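Local coordinates for conserved membrane protein (Chlamydia abortus, PDB 6GZU) that acts as a secreted virulence effector that combines deubiquitinating and acetyltransferase activities and induces Golgi fragmentation, at residues S24-R29 and E240-R245; L37-L42 and Y87-D92; S46-I51 and E115-M120; V148-L153 and K191-P196. All blocks are in the same frame, centred on the assembly; numbering follows the deposited sequence. Where two conformers were deposited one is given.

Contacts 1 and 2 touch: Ile28 of helix 20-33 packs on Val39 and His89, and the centres of the two contacts lie about 16 Å apart. Contact 2 sits beside the zinc site of His60, Cys78, His80 and Cys95, with the Leu90 side chain about 6 Å from the metal. Contact 3 follows in sequence, since 37-42 and 46-51 are near neighbours, yet its centre is about 21 Å from that of contact 2. Contacts 2 and 4 involve the two outermost strands of the same five-stranded sheet, centres about 26 Å apart on opposite sides of the chain's centre. Contact 4 holds Asp151, the probable acid of a Cys204-His134-Asp151 triad; its centre is about 20 Å from that of contact 3.

Contact 1: residues S24-R29 and E240-R245; sequences STHLIR and ETIPQR
Arg29 starts out extended, CG anti to the backbone N and CD continuing the line, then bends at chi3 (-68°), which carries NE to the carbonyl of Arg245; His26 also has CG anti to its backbone N, and its ring meets the tips of Ile242 and Arg245. Arg29 NE donates to Arg245 O at 2.8 Å, the oxygen lying close to the guanidinium plane. Within the helix, Arg29 NH1 donates to His26 ND1 at 2.9 Å, in the plane of both groups, so two in-plane bonds fix how the guanidinium is turned. Ile242 CG2 lies over one of its faces, 3.5 Å from Arg29 NH2. The contact joins helix 20-33, near the start of the modelled chain, to the turn that follows helix 228-241, where a short 3-10 segment, 242-244, leads into Arg245. Ile242 CD1 reaches His26 CE1 at 3.5 Å. Arg245 NH2 comes to the edge of the imidazole, 3.6 Å from His26 CE1, the ring and guanidinium planes 87° apart. Asp213 of helix 204-217 accepts from His26 NE2 and forms a salt bridge with Arg245 NH1, which probably offsets the positive charge gathered here.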
loop_
_atom_site.group_PDB
_atom_site.type_symbol
_atom_site.label_atom_id
_atom_site.label_comp_id
_atom_site.label_asym_id
_atom_site.label_seq_id
_atom_site.Cartn_x
_atom_site.Cartn_y
_atom_site.Cartn_z
ATOM N N SER A 24 -8.611 2.974 2.155
ATOM C CA SER A 24 -8.834 1.557 2.437
ATOM C C SER A 24 -10.131 1.056 1.817
ATOM O O SER A 24 -10.191 -0.101 1.412
ATOM C CB SER A 24 -8.855 1.318 3.943
ATOM O OG SER A 24 -7.556 1.499 4.471
ATOM N N THR A 25 -11.144 1.908 1.741
ATOM C CA THR A 25 -12.406 1.523 1.118
ATOM C C THR A 25 -12.138 1.204 -0.346
ATOM O O THR A 25 -12.693 0.235 -0.863
ATOM C CB THR A 25 -13.447 2.661 1.255
ATOM O OG1 THR A 25 -13.773 2.797 2.639
ATOM C CG2 THR A 25 -14.776 2.383 0.504
ATOM N N HIS A 26 -11.354 2.044 -1.035
ATOM C CA HIS A 26 -11.033 1.734 -2.426
ATOM C C HIS A 26 -10.232 0.450 -2.591
ATOM O O HIS A 26 -10.443 -0.293 -3.551
ATOM C CB HIS A 26 -10.397 2.916 -3.180
ATOM C CG HIS A 26 -10.514 2.772 -4.664
ATOM N ND1 HIS A 26 -11.742 2.787 -5.302
ATOM C CD2 HIS A 26 -9.582 2.538 -5.618
ATOM C CE1 HIS A 26 -11.548 2.610 -6.599
ATOM N NE2 HIS A 26 -10.249 2.433 -6.811
ATOM N N LEU A 27 -9.291 0.196 -1.691
ATOM C CA LEU A 27 -8.554 -1.075 -1.723
ATOM C C LEU A 27 -9.498 -2.258 -1.579
ATOM O O LEU A 27 -9.400 -3.227 -2.336
ATOM C CB LEU A 27 -7.420 -1.092 -0.688
ATOM C CG LEU A 27 -6.134 -0.357 -1.088
ATOM C CD1 LEU A 27 -6.220 0.964 -1.746
ATOM C CD2 LEU A 27 -5.244 -0.312 0.184
ATOM N N ILE A 28 -10.469 -2.176 -0.667
ATOM C CA ILE A 28 -11.437 -3.248 -0.509
ATOM C C ILE A 28 -12.289 -3.397 -1.779
ATOM O O ILE A 28 -12.556 -4.526 -2.243
ATOM C CB ILE A 28 -12.360 -3.015 0.734
ATOM C CG1 ILE A 28 -11.572 -3.195 2.042
ATOM C CG2 ILE A 28 -13.607 -3.947 0.729
ATOM C CD1 ILE A 28 -11.027 -4.648 2.254
ATOM N N ARG A 29 -12.737 -2.273 -2.341
ATOM C CA ARG A 29 -13.445 -2.296 -3.626
ATOM C C ARG A 29 -12.605 -3.040 -4.691
ATOM O O ARG A 29 -13.102 -3.947 -5.364
ATOM C CB ARG A 29 -13.734 -0.865 -4.046
ATOM C CG ARG A 29 -14.461 -0.652 -5.327
ATOM C CD ARG A 29 -14.679 0.872 -5.534
ATOM N NE ARG A 29 -15.599 1.487 -4.588
ATOM C CZ ARG A 29 -15.332 2.459 -3.707
ATOM N NH1 ARG A 29 -14.116 3.005 -3.591
ATOM N NH2 ARG A 29 -16.313 2.876 -2.901
ATOM N N GLU A 240 -16.036 9.998 -10.418
ATOM C CA GLU A 240 -17.417 9.857 -10.839
ATOM C C GLU A 240 -17.790 8.408 -11.128
ATOM O O GLU A 240 -18.980 8.109 -11.248
ATOM C CB GLU A 240 -17.776 10.801 -11.997
ATOM C CG GLU A 240 -17.898 12.234 -11.502
ATOM C CD GLU A 240 -18.016 13.281 -12.601
ATOM O OE1 GLU A 240 -17.957 12.942 -13.808
ATOM O OE2 GLU A 240 -18.172 14.467 -12.249
ATOM N N THR A 241 -16.799 7.507 -11.180
ATOM C CA THR A 241 -17.062 6.065 -11.341
ATOM C C THR A 241 -17.428 5.420 -10.000
ATOM O O THR A 241 -18.104 4.380 -9.939
ATOM C CB THR A 241 -15.856 5.281 -11.938
ATOM O OG1 THR A 241 -14.802 5.166 -10.970
ATOM C CG2 THR A 241 -15.305 5.956 -13.184
ATOM N N ILE A 242 -16.983 6.042 -8.923
ATOM C CA ILE A 242 -17.060 5.383 -7.619
ATOM C C ILE A 242 -18.502 5.029 -7.230
ATOM O O ILE A 242 -18.745 3.927 -6.694
ATOM C CB ILE A 242 -16.313 6.185 -6.513
ATOM C CG1 ILE A 242 -14.808 6.278 -6.851
ATOM C CG2 ILE A 242 -16.466 5.477 -5.168
ATOM C CD1 ILE A 242 -14.146 4.956 -7.020
ATOM N N PRO A 243 -19.481 5.894 -7.514
ATOM C CA PRO A 243 -20.833 5.500 -7.048
ATOM C C PRO A 243 -21.430 4.303 -7.778
ATOM O O PRO A 243 -22.376 3.673 -7.275
ATOM C CB PRO A 243 -21.660 6.780 -7.320
ATOM C CG PRO A 243 -20.657 7.893 -7.212
ATOM C CD PRO A 243 -19.445 7.319 -7.911
ATOM N N GLN A 244 -20.896 3.975 -8.951
ATOM C CA GLN A 244 -21.358 2.801 -9.680
ATOM C C GLN A 244 -20.621 1.535 -9.273
ATOM O O GLN A 244 -20.898 0.450 -9.790
ATOM C CB GLN A 244 -21.230 3.015 -11.188
ATOM C CG GLN A 244 -22.115 4.155 -11.748
ATOM C CD GLN A 244 -21.355 5.458 -11.869
ATOM O OE1 GLN A 244 -20.210 5.479 -12.341
ATOM N NE2 GLN A 244 -21.991 6.571 -11.435
ATOM N N ARG A 245 -19.697 1.674 -8.336
ATOM C CA ARG A 245 -18.853 0.564 -7.880
ATOM C C ARG A 245 -18.949 0.273 -6.365
ATOM O O ARG A 245 -17.943 0.317 -5.653
ATOM C CB ARG A 245 -17.382 0.845 -8.253
ATOM C CG ARG A 245 -17.148 1.110 -9.738
ATOM C CD ARG A 245 -15.769 1.729 -9.973
ATOM N NE ARG A 245 -14.709 0.787 -9.708
ATOM C CZ ARG A 245 -13.421 1.117 -9.701
ATOM N NH1 ARG A 245 -12.528 0.197 -9.443
ATOM N NH2 ARG A 245 -13.043 2.383 -9.913
#

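Contact 2: residues L37-L42 and Y87-D92; sequences LFVPSL and YPHLAD
His89 points its imidazole edge-on at the backbone of Val39: NE2 donates to Val39 O at 2.7 Å, the N-H...O line almost perfectly straight (179°). The oxygen lies in the ring plane, whereas from the carbonyl's side the donor stands well above the plane, 47° out of it. CG of His89 sits between the backbone N and the carbonyl carbon (chi1 56°), and the ring beyond it lies against Val39 and Leu42. Val39 CB lies 3.6 Å from His89 NE2. Leu42 crosses the imidazole obliquely, CD1 reaching His89 ND1 at 3.7 Å while CD2 makes an off-centre CH-pi contact, 4.3 Å from the ring centroid. His89 ND1 is buried with no polar partner in the model, consistent with a neutral ring protonated on NE2. Leu42 CD1 also meets Pro88 CG.

A second cluster includes Leu90, whose side chain lies about 6 Å from the zinc ion. Phe38 and Leu90 cross at about a right angle, with Phe38 CE2 3.5 Å from Leu90 CD1. Tyr87 lays CE1 3.6 Å from Ser41 N, and a water in its ring plane bridges Tyr87 OH and that same amide, accepting from Ser41 N. Tyr87 and Phe38 also meet the ring of the zinc ligand His80. The loop carrying 87-92 thus packs against outermost strand 37-38 and the residues after it, with Phe38 stacked on Tyr101 of strand 100-107, His89 resting on Ile28 of helix 20-33, and Pro88 touching helix 252-257.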
loop_
_atom_site.group_PDB
_atom_site.type_symbol
_atom_site.label_atom_id
_atom_site.label_comp_id
_atom_site.label_asym_id
_atom_site.label_seq_id
_atom_site.Cartn_x
_atom_site.Cartn_y
_atom_site.Cartn_z
ATOM N N LEU A 37 -5.365 -9.573 -4.721
ATOM C CA LEU A 37 -4.901 -8.400 -3.989
ATOM C C LEU A 37 -5.093 -8.556 -2.498
ATOM O O LEU A 37 -6.225 -8.766 -2.040
ATOM C CB LEU A 37 -5.705 -7.184 -4.431
ATOM C CG LEU A 37 -5.409 -5.864 -3.719
ATOM C CD1 LEU A 37 -4.006 -5.391 -4.083
ATOM C CD2 LEU A 37 -6.456 -4.756 -4.059
ATOM N N PHE A 38 -4.001 -8.442 -1.750
ATOM C CA PHE A 38 -4.019 -8.361 -0.307
ATOM C C PHE A 38 -4.163 -6.889 0.125
ATOM O O PHE A 38 -3.362 -6.012 -0.257
ATOM C CB PHE A 38 -2.712 -8.911 0.238
ATOM C CG PHE A 38 -2.571 -8.803 1.717
ATOM C CD1 PHE A 38 -1.984 -7.675 2.297
ATOM C CD2 PHE A 38 -2.950 -9.850 2.544
ATOM C CE1 PHE A 38 -1.824 -7.580 3.653
ATOM C CE2 PHE A 38 -2.786 -9.748 3.941
ATOM C CZ PHE A 38 -2.251 -8.618 4.485
ATOM N N VAL A 39 -5.160 -6.630 0.957
ATOM C CA VAL A 39 -5.359 -5.312 1.568
ATOM C C VAL A 39 -4.854 -5.383 3.008
ATOM O O VAL A 39 -5.266 -6.264 3.766
ATOM C CB VAL A 39 -6.837 -5.011 1.568
ATOM C CG1 VAL A 39 -7.115 -3.624 2.263
ATOM C CG2 VAL A 39 -7.363 -5.057 0.112
ATOM N N PRO A 40 -3.909 -4.499 3.370
ATOM C CA PRO A 40 -3.312 -4.510 4.704
ATOM C C PRO A 40 -4.205 -3.898 5.754
ATOM O O PRO A 40 -5.384 -3.627 5.509
ATOM C CB PRO A 40 -2.026 -3.679 4.532
ATOM C CG PRO A 40 -2.426 -2.640 3.500
ATOM C CD PRO A 40 -3.344 -3.435 2.518
ATOM N N SER A 41 -3.657 -3.668 6.933
ATOM C CA SER A 41 -4.476 -3.282 8.085
ATOM C C SER A 41 -5.394 -2.109 7.797
ATOM O O SER A 41 -4.962 -1.086 7.267
ATOM C CB SER A 41 -3.555 -2.863 9.218
ATOM O OG SER A 41 -4.319 -2.254 10.248
ATOM N N LEU A 42 -6.665 -2.252 8.149
ATOM C CA LEU A 42 -7.634 -1.156 8.007
ATOM C C LEU A 42 -7.518 -0.173 9.166
ATOM O O LEU A 42 -8.184 0.877 9.170
ATOM C CB LEU A 42 -9.065 -1.695 7.951
ATOM C CG LEU A 42 -9.350 -2.803 6.935
ATOM C CD1 LEU A 42 -10.844 -3.147 6.917
ATOM C CD2 LEU A 42 -8.882 -2.416 5.521
ATOM N N TYR A 87 -7.858 -6.721 10.393
ATOM C CA TYR A 87 -8.142 -7.606 9.251
ATOM C C TYR A 87 -9.519 -8.241 9.261
ATOM O O TYR A 87 -9.624 -9.444 9.075
ATOM C CB TYR A 87 -7.072 -8.724 9.126
ATOM C CG TYR A 87 -5.655 -8.203 9.180
ATOM C CD1 TYR A 87 -5.118 -7.493 8.120
ATOM C CD2 TYR A 87 -4.837 -8.432 10.304
ATOM C CE1 TYR A 87 -3.817 -6.997 8.174
ATOM C CE2 TYR A 87 -3.528 -7.938 10.372
ATOM C CZ TYR A 87 -3.036 -7.227 9.300
ATOM O OH TYR A 87 -1.770 -6.720 9.374
ATOM N N PRO A 88 -10.584 -7.453 9.417
ATOM C CA PRO A 88 -11.894 -8.119 9.394
ATOM C C PRO A 88 -12.182 -8.719 8.016
ATOM O O PRO A 88 -12.928 -9.694 7.914
ATOM C CB PRO A 88 -12.864 -6.972 9.682
ATOM C CG PRO A 88 -12.109 -5.703 9.214
ATOM C CD PRO A 88 -10.674 -5.988 9.545
ATOM N N HIS A 89 -11.573 -8.142 6.972
ATOM C CA HIS A 89 -11.780 -8.573 5.590
ATOM C C HIS A 89 -11.030 -9.880 5.274
ATOM O O HIS A 89 -11.216 -10.449 4.193
ATOM C CB HIS A 89 -11.345 -7.465 4.632
ATOM C CG HIS A 89 -9.929 -7.031 4.840
ATOM N ND1 HIS A 89 -9.490 -6.461 6.022
ATOM C CD2 HIS A 89 -8.855 -7.098 4.023
ATOM C CE1 HIS A 89 -8.200 -6.193 5.917
ATOM N NE2 HIS A 89 -7.795 -6.553 4.706
ATOM N N LEU A 90 -10.160 -10.326 6.183
ATOM C CA LEU A 90 -9.415 -11.583 5.983
ATOM C C LEU A 90 -9.955 -12.724 6.828
ATOM O O LEU A 90 -9.481 -13.856 6.708
ATOM C CB LEU A 90 -7.929 -11.411 6.318
ATOM C CG LEU A 90 -7.213 -10.379 5.439
ATOM C CD1 LEU A 90 -5.723 -10.271 5.787
ATOM C CD2 LEU A 90 -7.443 -10.691 3.940
ATOM N N ALA A 91 -10.959 -12.446 7.659
ATOM C CA ALA A 91 -11.565 -13.466 8.524
ATOM C C ALA A 91 -12.002 -14.725 7.751
ATOM O O ALA A 91 -11.870 -15.852 8.243
ATOM C CB ALA A 91 -12.739 -12.887 9.308
ATOM N N ASP A 92 -12.489 -14.540 6.523
ATOM C CA ASP A 92 -12.939 -15.647 5.675
ATOM C C ASP A 92 -12.054 -15.908 4.435
ATOM O O ASP A 92 -12.487 -16.607 3.511
ATOM C CB ASP A 92 -14.382 -15.394 5.215
HETATM O O HOH W 1 -1.004 -5.242 7.261
#

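Contact 3: residues S46-I51 and E115-M120; sequences STCFSI and EEMNSM
Thr47 and Phe49, in the loop leading into helix 51-58, close around Met117 on the flank of helix 114-124. The chain of Met117 leaves its helix with CG anti to the backbone N, then bends at both chi2 and chi3, offering different atoms to different partners. CG meets the methyl of Thr47 (Met117 CG to Thr47 CG2, 3.7 Å), the two side chains sliding past each other in opposite directions. Met117 CB lies in the plane of the Phe49 ring, at its edge, 3.9 Å from Phe49 CD2. The terminal methyl curls back to Phe49 CE2, 3.8 Å from Met117 CE. The sulphur of Cys48 approaches this methyl too, but that side chain was deposited in two conformers and the contact is doubtful.

Polar contact across the interface runs through water: one molecule bonds Thr47 OG1 at 2.7 Å and donates to Asn118 OD1. Behind this, Thr47 N donates to Ser50 OG at 3.0 Å, while Thr47 OG1 accepts weakly from the amides of Phe49 and Ser50. Leu161 of helix 159-174 packs on Phe49, and Trp106 of strand 100-107 lies against Met117. The reciprocal bonds of Thr47 and Ser50 meet the pattern of a capping box, its return bond from Ser50 N weak, at the entry to helix 51-58.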
loop_
_atom_site.group_PDB
_atom_site.type_symbol
_atom_site.label_atom_id
_atom_site.label_comp_id
_atom_site.label_asym_id
_atom_site.label_seq_id
_atom_site.Cartn_x
_atom_site.Cartn_y
_atom_site.Cartn_z
ATOM N N SER A 46 0.853 2.379 7.145
ATOM C CA SER A 46 2.312 2.190 7.262
ATOM C C SER A 46 3.026 3.532 7.129
ATOM O O SER A 46 2.417 4.532 6.699
ATOM C CB SER A 46 2.807 1.278 6.141
ATOM O OG SER A 46 2.132 0.002 6.210
ATOM N N THR A 47 4.304 3.564 7.507
ATOM C CA THR A 47 5.165 4.736 7.313
ATOM C C THR A 47 6.476 4.231 6.748
ATOM O O THR A 47 6.705 3.019 6.656
ATOM C CB THR A 47 5.497 5.440 8.652
ATOM O OG1 THR A 47 6.365 4.592 9.435
ATOM C CG2 THR A 47 4.223 5.747 9.451
ATOM N N CYS A 48 7.401 5.121 6.434
ATOM C CA CYS A 48 8.695 4.663 5.935
ATOM C C CYS A 48 9.433 3.800 6.971
ATOM O O CYS A 48 10.247 2.981 6.593
ATOM C CB CYS A 48 9.576 5.848 5.504
ATOM S SG CYS A 48 9.891 7.095 6.783
ATOM N N PHE A 49 9.143 4.004 8.247
ATOM C CA PHE A 49 9.818 3.266 9.311
ATOM C C PHE A 49 9.158 1.933 9.598
ATOM O O PHE A 49 9.817 1.056 10.133
ATOM C CB PHE A 49 9.889 4.096 10.600
ATOM C CG PHE A 49 10.684 5.350 10.469
ATOM C CD1 PHE A 49 12.028 5.300 10.237
ATOM C CD2 PHE A 49 10.073 6.576 10.585
ATOM C CE1 PHE A 49 12.771 6.458 10.102
ATOM C CE2 PHE A 49 10.810 7.738 10.485
ATOM C CZ PHE A 49 12.171 7.692 10.258
ATOM N N SER A 50 7.883 1.774 9.243
ATOM C CA SER A 50 7.150 0.562 9.622
ATOM C C SER A 50 6.795 -0.318 8.447
ATOM O O SER A 50 6.395 -1.484 8.642
ATOM C CB SER A 50 5.894 0.909 10.402
ATOM O OG SER A 50 4.962 1.507 9.523
ATOM N N ILE A 51 6.985 0.160 7.218
ATOM C CA ILE A 51 6.514 -0.599 6.043
ATOM C C ILE A 51 7.244 -1.953 5.885
ATOM O O ILE A 51 6.598 -2.931 5.574
ATOM C CB ILE A 51 6.586 0.278 4.739
ATOM C CG1 ILE A 51 6.098 -0.470 3.510
ATOM C CG2 ILE A 51 8.008 0.784 4.488
ATOM C CD1 ILE A 51 4.635 -0.928 3.549
ATOM N N GLU A 115 9.257 7.158 16.646
ATOM C CA GLU A 115 8.401 7.731 17.694
ATOM C C GLU A 115 7.726 9.010 17.194
ATOM O O GLU A 115 6.492 9.146 17.261
ATOM C CB GLU A 115 9.177 7.992 18.993
ATOM N N GLU A 116 8.518 9.941 16.663
ATOM C CA GLU A 116 7.943 11.151 16.061
ATOM C C GLU A 116 6.937 10.847 14.935
ATOM O O GLU A 116 5.826 11.402 14.930
ATOM C CB GLU A 116 9.043 12.101 15.564
ATOM C CG GLU A 116 9.832 12.800 16.668
ATOM C CD GLU A 116 11.071 13.487 16.132
ATOM O OE1 GLU A 116 11.125 13.748 14.901
ATOM O OE2 GLU A 116 11.997 13.767 16.942
ATOM N N MET A 117 7.291 9.967 13.993
ATOM C CA MET A 117 6.403 9.675 12.870
ATOM C C MET A 117 5.119 9.045 13.405
ATOM O O MET A 117 4.000 9.373 12.986
ATOM C CB MET A 117 7.053 8.710 11.856
ATOM C CG MET A 117 6.316 8.647 10.524
ATOM S SD MET A 117 6.423 10.164 9.577
ATOM C CE MET A 117 8.146 10.079 9.017
ATOM N N ASN A 118 5.268 8.128 14.350
ATOM C CA ASN A 118 4.060 7.509 14.871
ATOM C C ASN A 118 3.101 8.409 15.633
ATOM O O ASN A 118 1.875 8.312 15.461
ATOM C CB ASN A 118 4.375 6.251 15.631
ATOM C CG ASN A 118 4.012 5.078 14.839
ATOM O OD1 ASN A 118 4.549 4.877 13.741
ATOM N ND2 ASN A 118 2.997 4.367 15.290
ATOM N N SER A 119 3.659 9.293 16.447
ATOM C CA SER A 119 2.840 10.194 17.227
ATOM C C SER A 119 2.095 11.126 16.296
ATOM O O SER A 119 0.889 11.369 16.467
ATOM C CB SER A 119 3.694 10.991 18.193
ATOM O OG SER A 119 2.867 11.921 18.862
ATOM N N MET A 120 2.818 11.654 15.312
ATOM C CA MET A 120 2.206 12.516 14.312
ATOM C C MET A 120 1.136 11.762 13.547
ATOM O O MET A 120 0.031 12.256 13.365
ATOM C CB MET A 120 3.241 13.065 13.353
ATOM C CG MET A 120 4.257 13.933 14.009
ATOM S SD MET A 120 5.157 14.857 12.747
ATOM C CE MET A 120 3.736 15.668 12.014
HETATM O O HOH W 2 6.492 4.838 12.127
#

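Contact 4: residues V148-L153 and K191-P196; sequences VFFDSL and KVIKTP
Ile193 rises from its loop against Asp151 and Phe150. Its CB is 3.2 Å from Asp151 O, and the methyl CG2 rests against the same oxygen. CG1, anti to the carbonyl carbon (chi1 -55°), lies 3.4 Å from Asp151 O and 3.6 Å from Phe150 CE2; the tip, CD1, ends beside that ring carbon too, at 3.6 Å. Val192, modelled in two conformers, meets Val148 CG1 through its CG1 in one of them, a doubtful contact.

The backbones run parallel only briefly, pairing Phe149 with Lys191 at the margin of the sheet. Val192 N donates to Phe149 O at 3.1 Å. Beyond it the two chains separate and a water enters, donating to Phe149 O and accepting from Asp151 N and Ile193 N (2.9 Å from Ile193 N). Lys191 lays its CE 3.7 Å from Phe149 CD2, its NZ in a salt bridge with Asp163 of helix 159-174.

Asp151 OD1 accepts from Leu153 N in an Asx turn, from above the carboxylate plane, and is also hydrogen-bonded to His134 NE2; OD2 takes the amide of Phe156. Together with Cys204 this geometry is consistent with the Cys-His-Asp triad of CE-clan enzymes. The water ties Phe149 O to the amides of Asp151 and Ile193, and the amides of Leu153 and Phe156 hold the carboxylate, which probably helps set its position beside His134.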
loop_
_atom_site.group_PDB
_atom_site.type_symbol
_atom_site.label_atom_id
_atom_site.label_comp_id
_atom_site.label_asym_id
_atom_site.label_seq_id
_atom_site.Cartn_x
_atom_site.Cartn_y
_atom_site.Cartn_z
ATOM N N VAL A 148 6.983 -1.646 -6.157
ATOM C CA VAL A 148 6.619 -0.408 -6.820
ATOM C C VAL A 148 6.261 0.669 -5.800
ATOM O O VAL A 148 5.464 0.433 -4.894
ATOM C CB VAL A 148 5.398 -0.653 -7.766
ATOM C CG1 VAL A 148 4.914 0.677 -8.416
ATOM C CG2 VAL A 148 5.823 -1.678 -8.831
ATOM N N PHE A 149 6.863 1.837 -5.947
ATOM C CA PHE A 149 6.557 2.952 -5.066
ATOM C C PHE A 149 5.905 4.075 -5.869
ATOM O O PHE A 149 6.483 4.581 -6.867
ATOM C CB PHE A 149 7.868 3.482 -4.451
ATOM C CG PHE A 149 7.690 4.732 -3.643
ATOM C CD1 PHE A 149 6.934 4.722 -2.481
ATOM C CD2 PHE A 149 8.274 5.909 -4.045
ATOM C CE1 PHE A 149 6.786 5.872 -1.719
ATOM C CE2 PHE A 149 8.134 7.045 -3.287
ATOM C CZ PHE A 149 7.385 7.037 -2.148
ATOM N N PHE A 150 4.702 4.454 -5.448
ATOM C CA PHE A 150 3.973 5.550 -6.084
ATOM C C PHE A 150 3.810 6.739 -5.173
ATOM O O PHE A 150 3.283 6.619 -4.083
ATOM C CB PHE A 150 2.577 5.057 -6.524
ATOM C CG PHE A 150 1.714 6.137 -7.110
ATOM C CD1 PHE A 150 0.964 6.967 -6.276
ATOM C CD2 PHE A 150 1.660 6.352 -8.489
ATOM C CE1 PHE A 150 0.194 7.991 -6.817
ATOM C CE2 PHE A 150 0.873 7.391 -9.021
ATOM C CZ PHE A 150 0.139 8.175 -8.184
ATOM N N ASP A 151 4.300 7.896 -5.625
ATOM C CA ASP A 151 4.146 9.177 -4.946
ATOM C C ASP A 151 3.722 10.160 -6.009
ATOM O O ASP A 151 4.507 10.460 -6.934
ATOM C CB ASP A 151 5.489 9.589 -4.362
ATOM C CG ASP A 151 5.455 10.961 -3.725
ATOM O OD1 ASP A 151 4.364 11.562 -3.621
ATOM O OD2 ASP A 151 6.517 11.437 -3.344
ATOM N N SER A 152 2.490 10.669 -5.906
ATOM C CA SER A 152 1.989 11.634 -6.873
ATOM C C SER A 152 2.772 12.932 -6.862
ATOM O O SER A 152 2.678 13.706 -7.829
ATOM C CB SER A 152 0.488 11.931 -6.665
ATOM O OG SER A 152 0.158 12.160 -5.288
ATOM N N LEU A 153 3.563 13.185 -5.809
ATOM C CA LEU A 153 4.426 14.364 -5.787
ATOM C C LEU A 153 5.893 14.016 -6.120
ATOM O O LEU A 153 6.780 14.887 -5.960
ATOM C CB LEU A 153 4.317 15.043 -4.430
ATOM C CG LEU A 153 3.007 15.815 -4.234
ATOM C CD1 LEU A 153 2.906 16.441 -2.852
ATOM C CD2 LEU A 153 2.826 16.924 -5.299
ATOM N N LYS A 191 10.358 3.351 -8.669
ATOM C CA LYS A 191 9.734 4.557 -8.142
ATOM C C LYS A 191 9.146 5.217 -9.395
ATOM O O LYS A 191 9.828 5.954 -10.125
ATOM C CB LYS A 191 10.793 5.424 -7.451
ATOM C CG LYS A 191 11.419 4.669 -6.214
ATOM C CD LYS A 191 12.469 5.539 -5.494
ATOM C CE LYS A 191 11.862 6.663 -4.626
ATOM N NZ LYS A 191 12.935 7.553 -4.061
ATOM N N VAL A 192 7.846 4.987 -9.637
ATOM C CA VAL A 192 7.305 5.146 -10.989
ATOM C C VAL A 192 7.017 6.582 -11.398
ATOM O O VAL A 192 7.012 6.883 -12.596
ATOM C CB VAL A 192 6.027 4.310 -11.203
ATOM C CG1 VAL A 192 6.422 2.813 -11.194
ATOM C CG2 VAL A 192 4.963 4.640 -10.149
ATOM N N ILE A 193 6.781 7.488 -10.444
ATOM C CA ILE A 193 6.496 8.899 -10.785
ATOM C C ILE A 193 7.795 9.704 -10.708
ATOM O O ILE A 193 8.386 9.865 -9.617
ATOM C CB ILE A 193 5.461 9.482 -9.797
ATOM C CG1 ILE A 193 4.218 8.612 -9.767
ATOM C CG2 ILE A 193 5.121 10.939 -10.122
ATOM C CD1 ILE A 193 3.665 8.326 -11.156
ATOM N N LYS A 194 8.249 10.211 -11.854
ATOM C CA LYS A 194 9.485 10.970 -11.883
ATOM C C LYS A 194 9.213 12.454 -11.849
ATOM O O LYS A 194 10.073 13.222 -11.433
ATOM C CB LYS A 194 10.340 10.620 -13.101
ATOM C CG LYS A 194 10.657 9.152 -13.278
ATOM C CD LYS A 194 11.017 8.403 -11.967
ATOM C CE LYS A 194 12.265 8.911 -11.204
ATOM N NZ LYS A 194 12.756 7.884 -10.166
ATOM N N THR A 195 8.044 12.866 -12.337
ATOM C CA THR A 195 7.632 14.271 -12.401
ATOM C C THR A 195 6.310 14.353 -11.662
ATOM O O THR A 195 5.414 13.561 -11.911
ATOM C CB THR A 195 7.428 14.696 -13.868
ATOM O OG1 THR A 195 8.691 14.636 -14.551
ATOM C CG2 THR A 195 6.901 16.126 -13.959
ATOM N N PRO A 196 6.157 15.320 -10.753
ATOM C CA PRO A 196 4.891 15.369 -9.997
ATOM C C PRO A 196 3.672 15.457 -10.893
ATOM O O PRO A 196 3.657 16.233 -11.862
ATOM C CB PRO A 196 5.019 16.657 -9.188
ATOM C CG PRO A 196 6.539 16.848 -9.053
ATOM C CD PRO A 196 7.132 16.324 -10.298
HETATM O O HOH W 3 6.615 7.185 -7.521
#